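Local coordinates for glucose-binding protein (Thermus thermophilus HB27, PDB 2B3F) that binds glucose and galactose as a periplasmic binding protein and probably hands the sugar to a binding-protein-dependent transport system, at residues 21-24 against 25-28; 149-152 against 153-157; 255-258 against 259-263; 365-368 against 369-373. All blocks are in the same frame, centred on the assembly; numbering follows the deposited sequence.

Contact 1 (21-24 against 25-28); sequences IRLY and KQKY
Four backbone bonds of alpha-helical spacing tie 21-24 to 25-28 through the last turns of helix 15-27: Lys25 N gives to Ile21 O at 2.9 Å, Gln26 N to Arg22 O, Lys27 N to Leu23 O and Tyr28 N to Tyr24 O. The last is the shortest at 2.8 Å but also the most bent, with 136° at the hydrogen, at the residue where the chain leaves helical geometry. Among the side chains the two tyrosines, one turn apart, carry the contact. With CG of Tyr24 swung anti to the backbone N (chi1 -175°), its ring presents a face to Tyr28, whose CD2 sits over the ring centre and comes within 3.4 Å of Tyr24 CE1. The ring planes meet obliquely, at 51° with centroids 4.7 Å apart. On another side of the helix Lys25, extended beyond CG, runs alongside Ile21, its CE packed 3.6 Å from Ile21 CG2, so that aliphatic chain lies on aliphatic branch. Replacing Tyr24 by an alanine would probably leave Tyr28 CD2 without the ring face beneath it. The helix is the crossover of the beta-alpha-beta unit formed with strands 2-7 and 32-37: Ile21 and Tyr24 pack on both strands, at Ile5, Leu3 and Val33. Tyr24 OH bonds to Asn291 O and Tyr28 touches Asn294 of helix 289-299, while Lys27 NZ forms a salt bridge with Glu303 of helix 302-312.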
loop_
_atom_site.group_PDB
_atom_site.type_symbol
_atom_site.label_atom_id
_atom_site.label_comp_id
_atom_site.label_asym_id
_atom_site.label_seq_id
_atom_site.Cartn_x
_atom_site.Cartn_y
_atom_site.Cartn_z
ATOM N N ILE A 21 17.403 1.524 10.868
ATOM C CA ILE A 21 18.804 1.287 10.587
ATOM C C ILE A 21 19.675 1.792 11.750
ATOM O O ILE A 21 20.636 1.131 12.122
ATOM C CB ILE A 21 19.223 1.924 9.242
ATOM C CG1 ILE A 21 18.578 1.124 8.102
ATOM C CG2 ILE A 21 20.758 1.934 9.087
ATOM C CD1 ILE A 21 18.775 1.686 6.721
ATOM N N ARG A 22 19.318 2.934 12.320
ATOM C CA ARG A 22 20.053 3.482 13.468
ATOM C C ARG A 22 19.966 2.533 14.660
ATOM O O ARG A 22 20.972 2.277 15.318
ATOM C CB ARG A 22 19.541 4.867 13.857
ATOM C CG ARG A 22 20.036 5.956 12.915
ATOM C CD ARG A 22 19.856 7.351 13.495
ATOM N NE ARG A 22 18.449 7.702 13.643
ATOM C CZ ARG A 22 17.657 8.095 12.641
ATOM N NH1 ARG A 22 18.110 8.188 11.394
ATOM N NH2 ARG A 22 16.401 8.387 12.896
ATOM N N LEU A 23 18.764 2.017 14.915
ATOM C CA LEU A 23 18.557 0.986 15.930
ATOM C C LEU A 23 19.416 -0.252 15.671
ATOM O O LEU A 23 20.044 -0.802 16.581
ATOM C CB LEU A 23 17.096 0.578 15.953
ATOM C CG LEU A 23 16.465 0.343 17.306
ATOM C CD1 LEU A 23 16.363 1.664 18.073
ATOM C CD2 LEU A 23 15.097 -0.241 17.117
ATOM N N TYR A 24 19.442 -0.708 14.428
ATOM C CA TYR A 24 20.244 -1.875 14.064
ATOM C C TYR A 24 21.742 -1.642 14.338
ATOM O O TYR A 24 22.425 -2.515 14.892
ATOM C CB TYR A 24 20.025 -2.230 12.583
ATOM C CG TYR A 24 20.721 -3.494 12.133
ATOM C CD1 TYR A 24 20.092 -4.732 12.230
ATOM C CD2 TYR A 24 22.020 -3.463 11.631
ATOM C CE1 TYR A 24 20.733 -5.908 11.816
ATOM C CE2 TYR A 24 22.663 -4.645 11.209
ATOM C CZ TYR A 24 22.022 -5.859 11.319
ATOM O OH TYR A 24 22.662 -7.006 10.887
ATOM N N LYS A 25 22.238 -0.467 13.944
ATOM C CA LYS A 25 23.653 -0.124 14.129
ATOM C C LYS A 25 24.054 0.006 15.611
ATOM O O LYS A 25 25.194 -0.305 15.976
ATOM C CB LYS A 25 23.999 1.157 13.383
ATOM C CG LYS A 25 23.944 1.040 11.881
ATOM C CD LYS A 25 24.145 2.413 11.260
ATOM C CE LYS A 25 24.232 2.351 9.756
ATOM N NZ LYS A 25 24.491 3.703 9.130
ATOM N N GLN A 26 23.131 0.450 16.455
ATOM C CA GLN A 26 23.372 0.433 17.909
ATOM C C GLN A 26 23.609 -0.996 18.402
ATOM O O GLN A 26 24.521 -1.257 19.207
ATOM C CB GLN A 26 22.175 0.995 18.675
ATOM C CG GLN A 26 22.025 2.493 18.604
ATOM C CD GLN A 26 20.970 3.011 19.568
ATOM O OE1 GLN A 26 21.177 3.016 20.798
ATOM N NE2 GLN A 26 19.826 3.451 19.022
ATOM N N LYS A 27 22.779 -1.923 17.931
ATOM C CA LYS A 27 22.844 -3.298 18.389
ATOM C C LYS A 27 24.027 -4.015 17.774
ATOM O O LYS A 27 24.587 -4.918 18.389
ATOM C CB LYS A 27 21.561 -4.059 18.035
ATOM C CG LYS A 27 20.327 -3.522 18.722
ATOM C CD LYS A 27 19.061 -4.195 18.195
ATOM C CE LYS A 27 17.805 -3.679 18.905
ATOM N NZ LYS A 27 17.519 -4.442 20.161
ATOM N N TYR A 28 24.393 -3.641 16.556
ATOM C CA TYR A 28 25.402 -4.358 15.809
ATOM C C TYR A 28 26.382 -3.366 15.224
ATOM O O TYR A 28 26.377 -3.134 14.020
ATOM C CB TYR A 28 24.760 -5.205 14.700
ATOM C CG TYR A 28 23.670 -6.116 15.206
ATOM C CD1 TYR A 28 23.963 -7.190 16.047
ATOM C CD2 TYR A 28 22.335 -5.899 14.862
ATOM C CE1 TYR A 28 22.973 -8.010 16.516
ATOM C CE2 TYR A 28 21.333 -6.733 15.325
ATOM C CZ TYR A 28 21.655 -7.785 16.159
ATOM O OH TYR A 28 20.657 -8.611 16.632
#

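Contact 2 (149-152 against 153-157); sequences CQTL and KQKGL
Leu157 N donates to Leu152 O at 2.8 Å, a bond that reaches one residue farther back than the helical ones and closes the end of helix 142-154. Behind it the regular pattern holds, with Lys153 N on Cys149 O at 2.9 Å, Gln154 N on Gln150 O and Lys155 N on Thr151 O. A water joins two side chains outside the backbone: it accepts from Lys153 NZ at 2.9 Å and donates weakly to Gln150 OE1, while Lys153 NZ also bonds to Asp213 O. The turn is a Schellman motif. Gly156 takes a positive phi of 105°, at which a CB would press against the carbonyl oxygen of Lys155, and its N bonds to Lys153 O at 3.0 Å. The reversal brings Leu157 back beside Leu152, their CB atoms 4.1 Å apart, and both leucines pack on Trp134. On the outer surface Lys155 stretches out alongside Thr151, CE lying 3.7 Å from CG2 of the threonine; its NZ bonds to Trp134 O. The side-chain amides of Gln150 and Gln154 are almost parallel, 12° apart, with Gln154 NE2 nearest to Gln150 CG at 3.8 Å.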
loop_
_atom_site.group_PDB
_atom_site.type_symbol
_atom_site.label_atom_id
_atom_site.label_comp_id
_atom_site.label_asym_id
_atom_site.label_seq_id
_atom_site.Cartn_x
_atom_site.Cartn_y
_atom_site.Cartn_z
ATOM N N CYS A 149 -17.998 17.599 -5.402
ATOM C CA CYS A 149 -17.005 18.074 -6.358
ATOM C C CYS A 149 -17.608 19.043 -7.389
ATOM O O CYS A 149 -16.957 19.999 -7.792
ATOM C CB CYS A 149 -16.333 16.887 -7.071
ATOM S SG CYS A 149 -15.120 16.038 -6.033
ATOM N N GLN A 150 -18.843 18.779 -7.812
ATOM C CA GLN A 150 -19.551 19.684 -8.736
ATOM C C GLN A 150 -19.783 21.056 -8.073
ATOM O O GLN A 150 -19.449 22.105 -8.635
ATOM C CB GLN A 150 -20.871 19.059 -9.177
ATOM C CG GLN A 150 -21.531 19.761 -10.367
ATOM C CD GLN A 150 -20.801 19.496 -11.681
ATOM O OE1 GLN A 150 -19.667 19.951 -11.886
ATOM N NE2 GLN A 150 -21.459 18.764 -12.588
ATOM N N THR A 151 -20.310 21.032 -6.854
ATOM C CA THR A 151 -20.405 22.237 -6.020
ATOM C C THR A 151 -19.073 22.987 -5.955
ATOM O O THR A 151 -19.039 24.215 -6.083
ATOM C CB THR A 151 -20.860 21.885 -4.587
ATOM O OG1 THR A 151 -22.144 21.267 -4.636
ATOM C CG2 THR A 151 -20.941 23.125 -3.701
ATOM N N LEU A 152 -17.970 22.254 -5.761
ATOM C CA LEU A 152 -16.658 22.883 -5.612
ATOM C C LEU A 152 -16.170 23.488 -6.922
ATOM O O LEU A 152 -15.533 24.544 -6.918
ATOM C CB LEU A 152 -15.619 21.882 -5.062
ATOM C CG LEU A 152 -15.788 21.503 -3.593
ATOM C CD1 LEU A 152 -15.009 20.219 -3.267
ATOM C CD2 LEU A 152 -15.341 22.652 -2.688
ATOM N N LYS A 153 -16.459 22.820 -8.036
ATOM C CA LYS A 153 -16.140 23.378 -9.348
ATOM C C LYS A 153 -16.890 24.697 -9.579
ATOM O O LYS A 153 -16.301 25.674 -10.045
ATOM C CB LYS A 153 -16.451 22.386 -10.463
ATOM C CG LYS A 153 -15.381 21.316 -10.639
ATOM C CD LYS A 153 -15.833 20.292 -11.641
ATOM C CE LYS A 153 -14.884 19.116 -11.724
ATOM N NZ LYS A 153 -15.382 18.144 -12.729
ATOM N N GLN A 154 -18.167 24.709 -9.212
ATOM C CA GLN A 154 -18.991 25.934 -9.259
ATOM C C GLN A 154 -18.394 27.057 -8.402
ATOM O O GLN A 154 -18.375 28.225 -8.813
ATOM C CB GLN A 154 -20.437 25.617 -8.847
ATOM C CG GLN A 154 -21.167 24.778 -9.913
ATOM C CD GLN A 154 -22.406 24.047 -9.405
ATOM O OE1 GLN A 154 -22.805 24.176 -8.238
ATOM N NE2 GLN A 154 -23.026 23.270 -10.292
ATOM N N LYS A 155 -17.868 26.693 -7.234
ATOM C CA LYS A 155 -17.199 27.646 -6.343
ATOM C C LYS A 155 -15.787 28.047 -6.798
ATOM O O LYS A 155 -15.147 28.865 -6.143
ATOM C CB LYS A 155 -17.171 27.101 -4.908
ATOM C CG LYS A 155 -18.561 26.906 -4.338
ATOM C CD LYS A 155 -18.550 26.439 -2.913
ATOM C CE LYS A 155 -19.955 26.453 -2.350
ATOM N NZ LYS A 155 -19.975 26.419 -0.872
ATOM N N GLY A 156 -15.307 27.487 -7.910
ATOM C CA GLY A 156 -14.030 27.894 -8.496
ATOM C C GLY A 156 -12.854 26.942 -8.302
ATOM O O GLY A 156 -11.738 27.256 -8.737
ATOM N N LEU A 157 -13.097 25.803 -7.645
ATOM C CA LEU A 157 -12.073 24.761 -7.481
ATOM C C LEU A 157 -12.156 23.820 -8.685
ATOM O O LEU A 157 -12.983 22.922 -8.720
ATOM C CB LEU A 157 -12.273 24.002 -6.159
ATOM C CG LEU A 157 -11.116 23.103 -5.659
ATOM C CD1 LEU A 157 -9.852 23.882 -5.410
ATOM C CD2 LEU A 157 -11.516 22.364 -4.404
HETATM O O HOH W 1 -17.941 17.725 -11.500
#

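Contact 3 (255-258 against 259-263); sequences LKPG and TDFAW
Asp260 OD2 is gripped from several directions by Lys256 and a water. Lys256 N donates to it at 2.9 Å and nearly straight (166°), arriving on the anti side of the carboxylate and 28° out of its plane. The water lies 2.9 Å from Asp260 OD2, and Lys256 NZ, its chain bent at the last torsion, adds a long salt bridge of 3.8 Å to the same oxygen. The aspartate's own backbone N returns a bond to Lys256 O, so the two residues are fastened both ways. A lysine in place of Asp260 would probably leave Lys256 N without its acceptor and set two positive charges against each other. The stretch is a tight reversal leading from helix 244-252 into strand 262-265, an outer strand of its sheet and paired there with 123-126. At its bend Gly258 has a positive phi (99°) where a side chain would strike the carbonyl of Pro257, and Gly258 N bonds to Phe261 O at 2.7 Å. Pro257 lies on the aromatic residues beyond the bend. Its CA makes a CH-pi contact over the Phe261 ring, 4.0 Å from the centroid, and its CB touches Trp263 CZ3 at 3.9 Å. Leu255 CB meets the edge of the Phe261 ring near its plane. Trp263 goes on to an edge-to-face contact with Tyr329, and Phe261 packs on Met249 and Thr250 of helix 244-252.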
loop_
_atom_site.group_PDB
_atom_site.type_symbol
_atom_site.label_atom_id
_atom_site.label_comp_id
_atom_site.label_asym_id
_atom_site.label_seq_id
_atom_site.Cartn_x
_atom_site.Cartn_y
_atom_site.Cartn_z
ATOM N N LEU A 255 2.612 18.808 9.979
ATOM C CA LEU A 255 1.207 19.117 10.176
ATOM C C LEU A 255 0.627 18.312 11.337
ATOM O O LEU A 255 1.028 17.174 11.567
ATOM C CB LEU A 255 0.406 18.811 8.920
ATOM C CG LEU A 255 0.854 19.487 7.626
ATOM C CD1 LEU A 255 -0.138 19.165 6.519
ATOM C CD2 LEU A 255 0.961 20.977 7.819
ATOM N N LYS A 256 -0.343 18.904 12.038
ATOM C CA LYS A 256 -0.955 18.287 13.220
ATOM C C LYS A 256 -2.158 17.459 12.808
ATOM O O LYS A 256 -3.097 17.991 12.217
ATOM C CB LYS A 256 -1.389 19.354 14.226
ATOM C CG LYS A 256 -0.264 20.278 14.649
ATOM C CD LYS A 256 -0.725 21.337 15.665
ATOM C CE LYS A 256 0.329 22.425 15.838
ATOM N NZ LYS A 256 0.267 23.427 14.711
ATOM N N PRO A 257 -2.133 16.143 13.106
ATOM C CA PRO A 257 -3.261 15.310 12.711
ATOM C C PRO A 257 -4.561 15.739 13.372
ATOM O O PRO A 257 -4.575 16.026 14.577
ATOM C CB PRO A 257 -2.869 13.899 13.173
ATOM C CG PRO A 257 -1.663 14.040 13.990
ATOM C CD PRO A 257 -1.062 15.374 13.769
ATOM N N GLY A 258 -5.623 15.811 12.578
ATOM C CA GLY A 258 -6.958 16.105 13.088
ATOM C C GLY A 258 -7.380 17.554 12.921
ATOM O O GLY A 258 -8.556 17.831 12.686
ATOM N N THR A 259 -6.427 18.472 13.039
ATOM C CA THR A 259 -6.690 19.891 12.877
ATOM C C THR A 259 -6.116 20.451 11.578
ATOM O O THR A 259 -6.839 21.107 10.842
ATOM C CB THR A 259 -6.174 20.705 14.091
ATOM O OG1 THR A 259 -4.811 20.376 14.376
ATOM C CG2 THR A 259 -7.017 20.394 15.316
ATOM N N ASP A 260 -4.835 20.202 11.290
ATOM C CA ASP A 260 -4.228 20.684 10.029
ATOM C C ASP A 260 -4.598 19.798 8.833
ATOM O O ASP A 260 -4.513 20.238 7.689
ATOM C CB ASP A 260 -2.707 20.761 10.120
ATOM C CG ASP A 260 -2.216 21.835 11.082
ATOM O OD1 ASP A 260 -2.954 22.818 11.300
ATOM O OD2 ASP A 260 -1.078 21.702 11.590
ATOM N N PHE A 261 -4.940 18.541 9.098
ATOM C CA PHE A 261 -5.493 17.636 8.096
ATOM C C PHE A 261 -6.353 16.614 8.801
ATOM O O PHE A 261 -6.236 16.436 10.017
ATOM C CB PHE A 261 -4.390 16.934 7.274
ATOM C CG PHE A 261 -3.582 15.904 8.046
ATOM C CD1 PHE A 261 -3.949 14.564 8.034
ATOM C CD2 PHE A 261 -2.441 16.273 8.760
ATOM C CE1 PHE A 261 -3.216 13.604 8.741
ATOM C CE2 PHE A 261 -1.690 15.317 9.457
ATOM C CZ PHE A 261 -2.097 13.976 9.447
ATOM N N ALA A 262 -7.210 15.950 8.042
ATOM C CA ALA A 262 -8.086 14.929 8.582
ATOM C C ALA A 262 -8.261 13.798 7.574
ATOM O O ALA A 262 -7.722 13.858 6.472
ATOM C CB ALA A 262 -9.431 15.527 8.972
ATOM N N TRP A 263 -9.008 12.773 7.970
ATOM C CA TRP A 263 -9.131 11.552 7.194
ATOM C C TRP A 263 -10.490 10.901 7.382
ATOM O O TRP A 263 -11.150 11.076 8.412
ATOM C CB TRP A 263 -8.033 10.555 7.587
ATOM C CG TRP A 263 -8.043 10.254 9.046
ATOM C CD1 TRP A 263 -8.698 9.239 9.663
ATOM C CD2 TRP A 263 -7.380 10.996 10.076
ATOM N NE1 TRP A 263 -8.477 9.285 11.028
ATOM C CE2 TRP A 263 -7.676 10.362 11.306
ATOM C CE3 TRP A 263 -6.545 12.118 10.078
ATOM C CZ2 TRP A 263 -7.172 10.829 12.527
ATOM C CZ3 TRP A 263 -6.046 12.585 11.290
ATOM C CH2 TRP A 263 -6.365 11.939 12.497
HETATM O O HOH W 2 1.532 22.926 11.597
#

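Contact 4 (365-368 against 369-373); sequences EIFL and QTRNP
Arg371 folds back over the helix it ends and bonds by its side chain to a main-chain oxygen: NE donates to Leu368 O at 3.0 Å, with the oxygen near the guanidinium plane but the donor well off the C=O direction (118°). Its CG lies anti to the carbonyl carbon and the chain bends at chi2 (-65°), which brings NE round to Leu368 O. Its backbone N meanwhile gives to Phe367 O at 2.7 Å, so a single residue donates to two carbonyls of the last turn. Ile366 O is held twice as well, by Thr370 N at 3.0 Å and by Thr370 OG1 at 2.6 Å. That hydroxyl oxygen also accepts from Asn372 N at 3.1 Å, which makes an ST turn out of the end of helix 354-370. Arg371 has a positive phi and Asn372 then stands as the N-cap of helix 373-387, its OD1 making weak bonds to Gln374 N and Ala375 N; one helix thus stops and the next begins within a few residues. Phe367 fills the inside of this corner. Arg371 CA sits over one face of its ring in a CH-pi contact, 4.1 Å from the centroid, while Asn372 O and Pro373 N come in at the ring edge, the latter 3.7 Å from CE1. Beyond the corner the Phe367 ring meets Trp205 and Leu212 of helix 199-212, and Arg371 NH1 makes a long, weak ion pair with Asp213.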
loop_
_atom_site.group_PDB
_atom_site.type_symbol
_atom_site.label_atom_id
_atom_site.label_comp_id
_atom_site.label_asym_id
_atom_site.label_seq_id
_atom_site.Cartn_x
_atom_site.Cartn_y
_atom_site.Cartn_z
ATOM N N GLU A 365 -4.052 2.517 -18.379
ATOM C CA GLU A 365 -3.756 3.363 -19.571
ATOM C C GLU A 365 -4.890 3.333 -20.592
ATOM O O GLU A 365 -5.337 4.387 -21.075
ATOM C CB GLU A 365 -2.467 2.944 -20.249
ATOM C CG GLU A 365 -1.237 3.334 -19.470
ATOM C CD GLU A 365 0.064 2.971 -20.166
ATOM O OE1 GLU A 365 0.101 1.958 -20.912
ATOM O OE2 GLU A 365 1.067 3.704 -19.954
ATOM N N ILE A 366 -5.377 2.137 -20.913
ATOM C CA ILE A 366 -6.441 2.020 -21.913
ATOM C C ILE A 366 -7.797 2.538 -21.415
ATOM O O ILE A 366 -8.643 2.971 -22.225
ATOM C CB ILE A 366 -6.498 0.606 -22.581
ATOM C CG1 ILE A 366 -6.886 -0.493 -21.603
ATOM C CG2 ILE A 366 -5.144 0.293 -23.164
ATOM C CD1 ILE A 366 -8.347 -0.729 -21.461
ATOM N N PHE A 367 -8.016 2.568 -20.105
ATOM C CA PHE A 367 -9.189 3.264 -19.628
ATOM C C PHE A 367 -8.974 4.775 -19.787
ATOM O O PHE A 367 -9.904 5.477 -20.158
ATOM C CB PHE A 367 -9.566 2.947 -18.187
ATOM C CG PHE A 367 -10.851 3.586 -17.781
ATOM C CD1 PHE A 367 -12.056 3.132 -18.310
ATOM C CD2 PHE A 367 -10.868 4.677 -16.931
ATOM C CE1 PHE A 367 -13.248 3.713 -17.952
ATOM C CE2 PHE A 367 -12.065 5.294 -16.589
ATOM C CZ PHE A 367 -13.258 4.805 -17.091
ATOM N N LEU A 368 -7.770 5.271 -19.503
ATOM C CA LEU A 368 -7.557 6.722 -19.573
ATOM C C LEU A 368 -7.763 7.228 -21.004
ATOM O O LEU A 368 -8.310 8.313 -21.205
ATOM C CB LEU A 368 -6.179 7.150 -19.069
ATOM C CG LEU A 368 -5.890 7.256 -17.564
ATOM C CD1 LEU A 368 -7.125 7.282 -16.717
ATOM C CD2 LEU A 368 -5.059 6.118 -17.113
ATOM N N GLN A 369 -7.341 6.456 -22.004
ATOM C CA GLN A 369 -7.526 6.904 -23.391
ATOM C C GLN A 369 -8.929 6.661 -23.925
ATOM O O GLN A 369 -9.515 7.583 -24.494
ATOM C CB GLN A 369 -6.457 6.349 -24.338
ATOM C CG GLN A 369 -5.039 6.813 -23.991
ATOM C CD GLN A 369 -4.933 8.320 -23.615
ATOM O OE1 GLN A 369 -4.897 8.683 -22.419
ATOM N NE2 GLN A 369 -4.889 9.194 -24.637
ATOM N N THR A 370 -9.494 5.476 -23.732
ATOM C CA THR A 370 -10.836 5.181 -24.242
ATOM C C THR A 370 -11.973 5.713 -23.370
ATOM O O THR A 370 -13.063 5.984 -23.872
ATOM C CB THR A 370 -11.071 3.663 -24.391
ATOM O OG1 THR A 370 -11.082 3.053 -23.095
ATOM C CG2 THR A 370 -9.982 3.015 -25.248
ATOM N N ARG A 371 -11.735 5.825 -22.064
ATOM C CA ARG A 371 -12.800 6.045 -21.071
ATOM C C ARG A 371 -13.997 5.116 -21.262
ATOM O O ARG A 371 -15.123 5.471 -20.947
ATOM C CB ARG A 371 -13.243 7.509 -21.048
ATOM C CG ARG A 371 -12.110 8.473 -20.771
ATOM C CD ARG A 371 -11.500 8.323 -19.362
ATOM N NE ARG A 371 -10.358 9.242 -19.239
ATOM C CZ ARG A 371 -10.377 10.410 -18.597
ATOM N NH1 ARG A 371 -11.461 10.816 -17.950
ATOM N NH2 ARG A 371 -9.284 11.168 -18.585
ATOM N N ASN A 372 -13.723 3.905 -21.737
ATOM C CA ASN A 372 -14.748 2.916 -22.019
ATOM C C ASN A 372 -14.724 1.837 -20.930
ATOM O O ASN A 372 -13.816 1.013 -20.924
ATOM C CB ASN A 372 -14.457 2.281 -23.377
ATOM C CG ASN A 372 -15.517 1.313 -23.812
ATOM O OD1 ASN A 372 -16.339 0.846 -23.016
ATOM N ND2 ASN A 372 -15.517 1.005 -25.101
ATOM N N PRO A 373 -15.714 1.842 -20.025
ATOM C CA PRO A 373 -15.728 0.829 -18.969
ATOM C C PRO A 373 -15.698 -0.621 -19.459
ATOM O O PRO A 373 -15.028 -1.460 -18.844
ATOM C CB PRO A 373 -17.026 1.120 -18.215
ATOM C CG PRO A 373 -17.340 2.526 -18.507
ATOM C CD PRO A 373 -16.850 2.772 -19.890
#

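Contacts 1, 2 and 3 are partly buried; contact 4 is at the surface, with Phe367 its buried residue. Contacts 1, 2 and 4 finish helices, yet differently: 21-28 ends plainly and is anchored by paired tyrosines within a beta-alpha-beta unit, 149-157 closes with a glycine-based Schellman motif, and 365-373 uses side-chain bonds from Thr370 and Arg371 and an Asn372 N-cap to pass into another helix. Contact 3 instead turns a loop into an edge strand, with an aspartate as its polar anchor and aromatic packing behind. Contact 1 lies across the chain's centre from contacts 2 and 4. Contacts 2 and 4 approach to about 10 Å between nearest atoms and share Asp213 as an outside partner.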